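Local coordinates for eEF1A lysine and N-terminal methyltransferase (Homo sapiens, PDB 5WCJ), which methylates elongation factor eEF1A at its N terminus through the C-terminal domain described here, and at an internal lysine through its N-terminal domain, at residues His61-Ser67 with Ser91-Lys95; Ile105-Ala109 with Lys149-Ile153; Val120-Asp124 with Phe160-Leu164. All blocks are in the same frame, centred on the assembly; numbering follows the deposited sequence. Where two conformers were deposited one is given.

All three contacts belong to the Rossmann-like C-terminal methyltransferase domain, built round a mixed seven-stranded sheet flanked by helices. Contact 1 closes first along the chain and ties the end of helix 55-63 to edge strand 94-98. Helix 101-109, strand 118-123, helix 144-152 and strand 158-164 then come in this order; contact 2 joins the two helices and contact 3 the two strands. Their centres lie about 14 Å apart and they touch, I105 CD1 resting 3.7 Å from F123 CE1. Contact 1 stays separate, its centre about 22 Å from that of contact 2 and about 18 Å from that of contact 3. The helix pair thus covers the sheet beside the strand whose end, D124, borders the S-adenosyl-L-homocysteine pocket.

Contact 1 (His61-Ser67 with Ser91-Lys95); sequences HDHFPKS and SDRMK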
loop_
_atom_site.group_PDB
_atom_site.type_symbol
_atom_site.label_atom_id
_atom_site.label_comp_id
_atom_site.label_asym_id
_atom_site.label_seq_id
_atom_site.Cartn_x
_atom_site.Cartn_y
_atom_site.Cartn_z
ATOM N N HIS A 61 -1.534 -7.339 8.159
ATOM C CA HIS A 61 -2.309 -8.552 8.459
ATOM C C HIS A 61 -2.371 -8.786 9.957
ATOM O O HIS A 61 -3.433 -9.039 10.498
ATOM C CB HIS A 61 -1.670 -9.759 7.785
ATOM C CG HIS A 61 -2.294 -11.066 8.154
ATOM N ND1 HIS A 61 -3.428 -11.548 7.534
ATOM C CD2 HIS A 61 -1.932 -12.001 9.065
ATOM C CE1 HIS A 61 -3.739 -12.727 8.050
ATOM N NE2 HIS A 61 -2.849 -13.023 8.984
ATOM N N ASP A 62 -1.229 -8.681 10.616
ATOM C CA ASP A 62 -1.113 -8.962 12.072
ATOM C C ASP A 62 -1.724 -7.892 12.968
ATOM O O ASP A 62 -2.221 -8.212 14.054
ATOM C CB ASP A 62 0.359 -9.148 12.477
ATOM C CG ASP A 62 0.954 -10.478 11.994
ATOM O OD1 ASP A 62 0.209 -11.383 11.560
ATOM O OD2 ASP A 62 2.188 -10.616 12.077
ATOM N N HIS A 63 -1.672 -6.626 12.554
ATOM C CA HIS A 63 -2.159 -5.529 13.394
ATOM C C HIS A 63 -3.592 -5.088 13.076
ATOM O O HIS A 63 -4.232 -4.449 13.910
ATOM C CB HIS A 63 -1.201 -4.338 13.331
ATOM C CG HIS A 63 0.039 -4.547 14.131
ATOM N ND1 HIS A 63 1.108 -5.289 13.669
ATOM C CD2 HIS A 63 0.353 -4.170 15.393
ATOM C CE1 HIS A 63 2.043 -5.331 14.603
ATOM N NE2 HIS A 63 1.611 -4.655 15.655
ATOM N N PHE A 64 -4.070 -5.401 11.874
ATOM C CA PHE A 64 -5.424 -5.070 11.467
ATOM C C PHE A 64 -6.186 -6.376 11.207
ATOM O O PHE A 64 -6.242 -6.865 10.071
ATOM C CB PHE A 64 -5.403 -4.163 10.219
ATOM C CG PHE A 64 -4.753 -2.820 10.445
ATOM C CD1 PHE A 64 -3.372 -2.696 10.486
ATOM C CD2 PHE A 64 -5.522 -1.672 10.592
ATOM C CE1 PHE A 64 -2.768 -1.469 10.687
ATOM C CE2 PHE A 64 -4.923 -0.433 10.780
ATOM C CZ PHE A 64 -3.543 -0.332 10.849
ATOM N N PRO A 65 -6.813 -6.950 12.252
ATOM C CA PRO A 65 -7.436 -8.277 12.094
ATOM C C PRO A 65 -8.580 -8.384 11.063
ATOM O O PRO A 65 -8.894 -9.482 10.609
ATOM C CB PRO A 65 -7.916 -8.617 13.526
ATOM C CG PRO A 65 -8.025 -7.311 14.214
ATOM C CD PRO A 65 -6.943 -6.441 13.639
ATOM N N LYS A 66 -9.162 -7.267 10.656
ATOM C CA LYS A 66 -10.165 -7.272 9.598
ATOM C C LYS A 66 -9.638 -6.794 8.230
ATOM O O LYS A 66 -10.428 -6.561 7.330
ATOM C CB LYS A 66 -11.355 -6.407 10.010
ATOM C CG LYS A 66 -12.059 -6.953 11.242
ATOM C CD LYS A 66 -13.255 -6.069 11.565
ATOM C CE LYS A 66 -13.938 -6.500 12.846
ATOM N NZ LYS A 66 -15.264 -5.860 12.953
ATOM N N SER A 67 -8.323 -6.664 8.073
ATOM C CA SER A 67 -7.761 -6.331 6.758
ATOM C C SER A 67 -7.822 -7.550 5.838
ATOM O O SER A 67 -7.694 -8.699 6.281
ATOM C CB SER A 67 -6.321 -5.811 6.882
ATOM O OG SER A 67 -5.449 -6.796 7.415
ATOM N N SER A 91 -3.429 -16.788 3.635
ATOM C CA SER A 91 -4.649 -17.184 4.354
ATOM C C SER A 91 -5.848 -16.635 3.619
ATOM O O SER A 91 -5.690 -15.987 2.577
ATOM C CB SER A 91 -4.620 -16.624 5.790
ATOM O OG SER A 91 -4.725 -15.203 5.797
ATOM N N ASP A 92 -7.042 -16.860 4.167
ATOM C CA ASP A 92 -8.274 -16.266 3.624
ATOM C C ASP A 92 -8.228 -14.731 3.487
ATOM O O ASP A 92 -8.801 -14.181 2.562
ATOM C CB ASP A 92 -9.478 -16.652 4.497
ATOM N N ARG A 93 -7.516 -14.071 4.394
ATOM C CA ARG A 93 -7.327 -12.615 4.390
ATOM C C ARG A 93 -6.031 -12.103 3.736
ATOM O O ARG A 93 -5.812 -10.901 3.740
ATOM C CB ARG A 93 -7.267 -12.101 5.837
ATOM C CG ARG A 93 -8.493 -12.357 6.676
ATOM C CD ARG A 93 -8.469 -11.514 7.945
ATOM N NE ARG A 93 -7.356 -11.798 8.870
ATOM C CZ ARG A 93 -6.384 -10.951 9.240
ATOM N NH1 ARG A 93 -6.278 -9.704 8.752
ATOM N NH2 ARG A 93 -5.488 -11.355 10.131
ATOM N N MET A 94 -5.133 -12.977 3.314
ATOM C CA MET A 94 -3.916 -12.518 2.613
ATOM C C MET A 94 -3.544 -13.469 1.514
ATOM O O MET A 94 -3.177 -14.631 1.774
ATOM C CB MET A 94 -2.733 -12.337 3.552
ATOM C CG MET A 94 -1.522 -11.698 2.830
ATOM S SD MET A 94 -0.621 -10.647 3.945
ATOM C CE MET A 94 -0.230 -11.746 5.295
ATOM N N LYS A 95 -3.660 -12.986 0.279
ATOM C CA LYS A 95 -3.378 -13.774 -0.909
ATOM C C LYS A 95 -2.243 -13.109 -1.679
ATOM O O LYS A 95 -2.237 -11.885 -1.826
ATOM C CB LYS A 95 -4.598 -13.810 -1.828
ATOM C CG LYS A 95 -5.851 -14.453 -1.253
ATOM C CD LYS A 95 -5.688 -15.952 -1.080
ATOM C CE LYS A 95 -6.928 -16.570 -0.448
ATOM N NZ LYS A 95 -6.584 -17.890 0.129
HETATM O O HOH W 1 -4.770 -9.501 5.886
#
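R93 lays its guanidinium flat on the H61 ring, centres 3.8 Å apart and planes 7° from parallel, with R93 NH2 3.0 Å from H61 CE1, near the rim of the imidazole. The opposite face of the guanidinium meets P65 O, 3.2 Å from R93 CZ, which completes a sandwich.

Hydrogen bonds use the edge of the same group. R93 NH2 donates to H61 O at 3.1 Å, in the guanidinium plane but arriving above the carbonyl plane, while R93 NH1 donates to S67 O at 3.0 Å. A bend at chi3 (-63°) turns the arginine's end into this pocket of backbone oxygens. Beside it, F64 O accepts from both S67 N and S67 OG within a type I turn. Water 1 sits in the imidazole plane, 3.0 Å from H61 ND1, and donates to S67 O and R93 O.

Apolar contact comes from M94, whose CE touches H61 CB at 3.5 Å.

Helix 55-63, the turn F64-S67 and strand 67-73 belong to a beta-alpha-beta unit begun by strand 44-49. R93, from the turn leading into edge strand 94-98, pins its helix-to-strand turn, and M94 packs on I69 and F88.

Contact 2 (Ile105-Ala109 with Lys149-Ile153); sequences IASLA and KVKSI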
loop_
_atom_site.group_PDB
_atom_site.type_symbol
_atom_site.label_atom_id
_atom_site.label_comp_id
_atom_site.label_asym_id
_atom_site.label_seq_id
_atom_site.Cartn_x
_atom_site.Cartn_y
_atom_site.Cartn_z
ATOM N N ILE A 105 -2.854 -5.086 -12.382
ATOM C CA ILE A 105 -3.788 -3.959 -12.226
ATOM C C ILE A 105 -4.584 -3.716 -13.544
ATOM O O ILE A 105 -5.777 -3.426 -13.490
ATOM C CB ILE A 105 -3.043 -2.709 -11.741
ATOM C CG1 ILE A 105 -2.682 -2.917 -10.257
ATOM C CG2 ILE A 105 -3.848 -1.439 -11.941
ATOM C CD1 ILE A 105 -1.697 -1.904 -9.709
ATOM N N ALA A 106 -3.924 -3.850 -14.680
ATOM C CA ALA A 106 -4.621 -3.714 -15.993
ATOM C C ALA A 106 -5.776 -4.719 -16.090
ATOM O O ALA A 106 -6.891 -4.314 -16.410
ATOM C CB ALA A 106 -3.653 -3.833 -17.160
ATOM N N SER A 107 -5.554 -5.967 -15.685
ATOM C CA SER A 107 -6.629 -6.997 -15.683
ATOM C C SER A 107 -7.743 -6.667 -14.731
ATOM O O SER A 107 -8.910 -6.752 -15.104
ATOM C CB SER A 107 -6.095 -8.388 -15.334
ATOM O OG SER A 107 -5.130 -8.772 -16.287
ATOM N N LEU A 108 -7.397 -6.263 -13.502
ATOM C CA LEU A 108 -8.406 -5.882 -12.526
ATOM C C LEU A 108 -9.247 -4.710 -12.987
ATOM O O LEU A 108 -10.452 -4.723 -12.801
ATOM C CB LEU A 108 -7.784 -5.491 -11.180
ATOM C CG LEU A 108 -7.088 -6.559 -10.348
ATOM C CD1 LEU A 108 -6.605 -5.909 -9.045
ATOM C CD2 LEU A 108 -8.008 -7.752 -10.112
ATOM N N ALA A 109 -8.604 -3.690 -13.554
ATOM C CA ALA A 109 -9.299 -2.500 -14.027
ATOM C C ALA A 109 -10.239 -2.802 -15.204
ATOM O O ALA A 109 -11.241 -2.131 -15.357
ATOM C CB ALA A 109 -8.305 -1.423 -14.418
ATOM N N LYS A 149 -5.887 3.576 -14.528
ATOM C CA LYS A 149 -6.296 2.212 -14.150
ATOM C C LYS A 149 -6.278 2.064 -12.634
ATOM O O LYS A 149 -7.189 1.452 -12.070
ATOM C CB LYS A 149 -5.399 1.143 -14.780
ATOM C CG LYS A 149 -5.357 1.193 -16.302
ATOM C CD LYS A 149 -6.759 1.164 -16.896
ATOM C CE LYS A 149 -6.704 0.913 -18.401
ATOM N NZ LYS A 149 -8.043 1.189 -18.993
ATOM N N VAL A 150 -5.264 2.652 -11.988
ATOM C CA VAL A 150 -5.162 2.627 -10.511
ATOM C C VAL A 150 -6.361 3.363 -9.903
ATOM O O VAL A 150 -7.040 2.863 -9.003
ATOM C CB VAL A 150 -3.830 3.225 -10.017
ATOM C CG1 VAL A 150 -3.775 3.302 -8.500
ATOM C CG2 VAL A 150 -2.634 2.427 -10.554
ATOM N N LYS A 151 -6.637 4.548 -10.403
ATOM C CA LYS A 151 -7.774 5.310 -9.914
ATOM C C LYS A 151 -9.070 4.525 -10.036
ATOM O O LYS A 151 -9.921 4.596 -9.148
ATOM C CB LYS A 151 -7.871 6.640 -10.677
ATOM C CG LYS A 151 -9.127 7.464 -10.372
ATOM C CD LYS A 151 -9.203 8.699 -11.259
ATOM C CE LYS A 151 -10.631 9.231 -11.317
ATOM N NZ LYS A 151 -10.672 10.602 -11.908
ATOM N N SER A 152 -9.223 3.774 -11.125
ATOM C CA SER A 152 -10.466 3.045 -11.382
ATOM C C SER A 152 -10.722 1.899 -10.380
ATOM O O SER A 152 -11.867 1.482 -10.232
ATOM C CB SER A 152 -10.548 2.554 -12.850
ATOM O OG SER A 152 -9.820 1.356 -13.056
ATOM N N ILE A 153 -9.680 1.412 -9.680
ATOM C CA ILE A 153 -9.845 0.372 -8.679
ATOM C C ILE A 153 -9.683 0.840 -7.250
ATOM O O ILE A 153 -9.555 0.009 -6.349
ATOM C CB ILE A 153 -8.964 -0.872 -8.949
ATOM C CG1 ILE A 153 -7.458 -0.545 -9.029
ATOM C CG2 ILE A 153 -9.455 -1.568 -10.222
ATOM C CD1 ILE A 153 -6.578 -1.773 -8.861
#
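A109 pushes its methyl group against the last turn of helix 144-152, where CB lies 3.4 Å from S152 OG and 3.9 Å from K149 CB. With no larger side chain in between, the backbones come close, the CA atoms of A109 and K149 being 5.6 Å apart. A bend at chi2 (-53°) brings K149 CD to 3.9 Å from A109 CB.

On the side nearer the sheet, I153 packs between the helices with both its branches. I153 CG2 lies 3.9 Å from A109 CA, and I153 CD1 touches I105 CG2 and L108 CD1, each at 4.1 Å, the isoleucine crossing both side chains at about a right angle. I105 CG2 extends the apolar patch to the beta carbon of K149 and to V150 CG2.

The hydroxyl that touches A109 is held from within its own helix. S152 OG stands between its own backbone N and carbonyl carbon (chi1 81°), from where it donates to K149 O at 2.8 Å, one turn back. Replacing S152 by alanine removes the hydroxyl, which would probably leave K149 O without its short side-chain donor and open a small gap beside the A109 methyl. In the second shell, S152 O accepts from R115, I105 and I153 lean on L47 of strand 44-49, L108 on Y118 and P116, and V150 on I121, so the helix pair lies on one face of the central sheet.

No hydrogen bond crosses between the two segments. Their hold on each other comes from van der Waals contact among methyl and methylene groups, and the serine hydroxyl can face a methyl group closely because its hydrogen bond is made within its own helix.

Contact 3 (Val120-Asp124 with Phe160-Leu164); sequences VIMFD and FILNL. With SAH (S-adenosyl-L-homocysteine), chain F.
F160 and F123 meet through contrasting torsions: with chi1 at 170° the F160 ring swings away from its own N toward the neighbouring strand, whereas F123 keeps CG beside its own N and, with chi2 near zero (3°), turns a ring face to meet it. The result is a T-shaped pair, centroids 4.8 Å apart and planes at 83°, with F160 CE1 standing 3.5 Å above the centre of the F123 ring. D124 and N163 both hold CG opposite the backbone N, and N163 ND2 donates to D124 OD1 at 3.2 Å, meeting OD1 nearly along its C-O axis, with OD1 tilted out of the N163 amide plane.

Between these pairs run three regular backbone bonds of a parallel register: I161 N to I121 O and F123 N to I161 O, both 2.8 Å, then N163 N to F123 O. On the sheet face away from the phenylalanines, M122 and I161 lie side by side, and I161 CD1 touches M122 CE at 3.9 Å as well as V120 CG1.

At the C-terminal end of strand 118-123, D124 borders the S-adenosyl-L-homocysteine pocket, its OD2 3.6 Å from the ligand's CG. H23 and H22 are hydrogen-bonded to OD2 and OD1 of the same carboxylate, and N196 binds N163 OD1.

Strands 118-123 and 158-164 are joined through helix 144-152, a beta-alpha-beta connection of the Rossmann-like sheet. Strand 44-49 flanks the first and antiparallel strand 197-202 the second. M26 of helix 21-28 covers M122 and I161, while F141 and F183 extend the aromatic cluster on the other face.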
loop_
_atom_site.group_PDB
_atom_site.type_symbol
_atom_site.label_atom_id
_atom_site.label_comp_id
_atom_site.label_asym_id
_atom_site.label_seq_id
_atom_site.Cartn_x
_atom_site.Cartn_y
_atom_site.Cartn_z
ATOM N N VAL A 120 -7.095 0.962 0.001
ATOM C CA VAL A 120 -5.721 1.389 0.006
ATOM C C VAL A 120 -4.976 0.614 -1.072
ATOM O O VAL A 120 -5.094 -0.595 -1.162
ATOM C CB VAL A 120 -5.022 1.114 1.365
ATOM C CG1 VAL A 120 -3.570 1.589 1.332
ATOM C CG2 VAL A 120 -5.751 1.764 2.522
ATOM N N ILE A 121 -4.175 1.318 -1.855
ATOM C CA ILE A 121 -3.270 0.689 -2.793
ATOM C C ILE A 121 -1.862 1.177 -2.471
ATOM O O ILE A 121 -1.612 2.382 -2.457
ATOM C CB ILE A 121 -3.648 0.993 -4.263
ATOM C CG1 ILE A 121 -5.048 0.451 -4.600
ATOM C CG2 ILE A 121 -2.610 0.437 -5.213
ATOM C CD1 ILE A 121 -5.541 0.892 -5.966
ATOM N N MET A 122 -0.953 0.239 -2.222
ATOM C CA MET A 122 0.437 0.556 -1.897
ATOM C C MET A 122 1.352 0.054 -2.987
ATOM O O MET A 122 1.290 -1.139 -3.349
ATOM C CB MET A 122 0.839 -0.065 -0.553
ATOM C CG MET A 122 0.169 0.549 0.652
ATOM S SD MET A 122 0.795 -0.230 2.175
ATOM C CE MET A 122 -0.041 0.755 3.406
ATOM N N PHE A 123 2.239 0.936 -3.468
ATOM C CA PHE A 123 3.332 0.533 -4.368
ATOM C C PHE A 123 4.629 0.575 -3.602
ATOM O O PHE A 123 5.077 1.658 -3.200
ATOM C CB PHE A 123 3.434 1.475 -5.571
ATOM C CG PHE A 123 2.366 1.295 -6.631
ATOM C CD1 PHE A 123 1.317 0.389 -6.501
ATOM C CD2 PHE A 123 2.413 2.084 -7.785
ATOM C CE1 PHE A 123 0.365 0.256 -7.479
ATOM C CE2 PHE A 123 1.451 1.937 -8.767
ATOM C CZ PHE A 123 0.420 1.055 -8.596
ATOM N N ASP A 124 5.225 -0.608 -3.414
ATOM C CA ASP A 124 6.529 -0.785 -2.786
ATOM C C ASP A 124 7.367 -1.583 -3.759
ATOM O O ASP A 124 7.886 -2.656 -3.438
ATOM C CB ASP A 124 6.343 -1.533 -1.446
ATOM C CG ASP A 124 7.556 -1.495 -0.536
ATOM O OD1 ASP A 124 8.404 -0.600 -0.691
ATOM O OD2 ASP A 124 7.641 -2.394 0.370
ATOM N N PHE A 160 -3.855 6.109 -2.208
ATOM C CA PHE A 160 -2.834 5.458 -3.032
ATOM C C PHE A 160 -1.481 5.911 -2.468
ATOM O O PHE A 160 -1.238 7.111 -2.383
ATOM C CB PHE A 160 -3.046 5.914 -4.482
ATOM C CG PHE A 160 -1.966 5.534 -5.435
ATOM C CD1 PHE A 160 -1.422 4.263 -5.458
ATOM C CD2 PHE A 160 -1.563 6.451 -6.398
ATOM C CE1 PHE A 160 -0.416 3.925 -6.369
ATOM C CE2 PHE A 160 -0.574 6.131 -7.316
ATOM C CZ PHE A 160 -0.004 4.856 -7.315
ATOM N N ILE A 161 -0.656 4.962 -2.029
ATOM C CA ILE A 161 0.563 5.239 -1.285
ATOM C C ILE A 161 1.709 4.681 -2.089
ATOM O O ILE A 161 1.702 3.477 -2.409
ATOM C CB ILE A 161 0.525 4.615 0.115
ATOM C CG1 ILE A 161 -0.747 5.063 0.868
ATOM C CG2 ILE A 161 1.823 4.890 0.858
ATOM C CD1 ILE A 161 -0.971 4.383 2.209
ATOM N N LEU A 162 2.699 5.525 -2.379
ATOM C CA LEU A 162 3.800 5.176 -3.261
ATOM C C LEU A 162 5.148 5.418 -2.574
ATOM O O LEU A 162 5.359 6.504 -2.052
ATOM C CB LEU A 162 3.706 6.099 -4.483
ATOM C CG LEU A 162 4.794 6.067 -5.540
ATOM C CD1 LEU A 162 4.722 4.737 -6.275
ATOM C CD2 LEU A 162 4.634 7.231 -6.492
ATOM N N ASN A 163 6.036 4.433 -2.628
ATOM C CA ASN A 163 7.421 4.574 -2.214
ATOM C C ASN A 163 8.164 5.027 -3.468
ATOM O O ASN A 163 8.206 4.280 -4.446
ATOM C CB ASN A 163 7.948 3.243 -1.707
ATOM C CG ASN A 163 9.433 3.268 -1.357
ATOM O OD1 ASN A 163 9.993 4.309 -1.069
ATOM N ND2 ASN A 163 10.070 2.083 -1.367
ATOM N N LEU A 164 8.750 6.235 -3.437
ATOM C CA LEU A 164 9.454 6.838 -4.603
ATOM C C LEU A 164 10.929 7.112 -4.308
ATOM O O LEU A 164 11.263 7.744 -3.296
ATOM C CB LEU A 164 8.784 8.143 -4.987
ATOM C CG LEU A 164 9.355 9.000 -6.137
ATOM C CD1 LEU A 164 9.075 8.298 -7.455
ATOM C CD2 LEU A 164 8.700 10.362 -6.127
HETATM C CG SAH F . 10.408 -3.941 -1.387
HETATM S SD SAH F . 11.424 -4.941 -2.511
HETATM C "C5'" SAH F . 10.722 -4.586 -4.143
HETATM C "C4'" SAH F . 9.810 -5.731 -4.535
HETATM O "O4'" SAH F . 9.147 -5.387 -5.777
HETATM C "C3'" SAH F . 10.562 -7.050 -4.794
HETATM O "O3'" SAH F . 9.898 -8.122 -4.133
HETATM C "C2'" SAH F . 10.475 -7.199 -6.317
HETATM O "O2'" SAH F . 10.457 -8.532 -6.817
HETATM C "C1'" SAH F . 9.115 -6.560 -6.557
HETATM N N9 SAH F . 8.845 -6.163 -7.936
HETATM C C8 SAH F . 9.724 -5.601 -8.827
HETATM N N7 SAH F . 9.183 -5.273 -9.976
HETATM C C5 SAH F . 7.857 -5.645 -9.831
HETATM C C6 SAH F . 6.747 -5.547 -10.685
HETATM N N6 SAH F . 6.800 -5.001 -11.928
HETATM N N1 SAH F . 5.568 -6.024 -10.237
HETATM C C2 SAH F . 5.508 -6.572 -9.012
HETATM N N3 SAH F . 6.484 -6.701 -8.108
HETATM C C4 SAH F . 7.640 -6.208 -8.580
#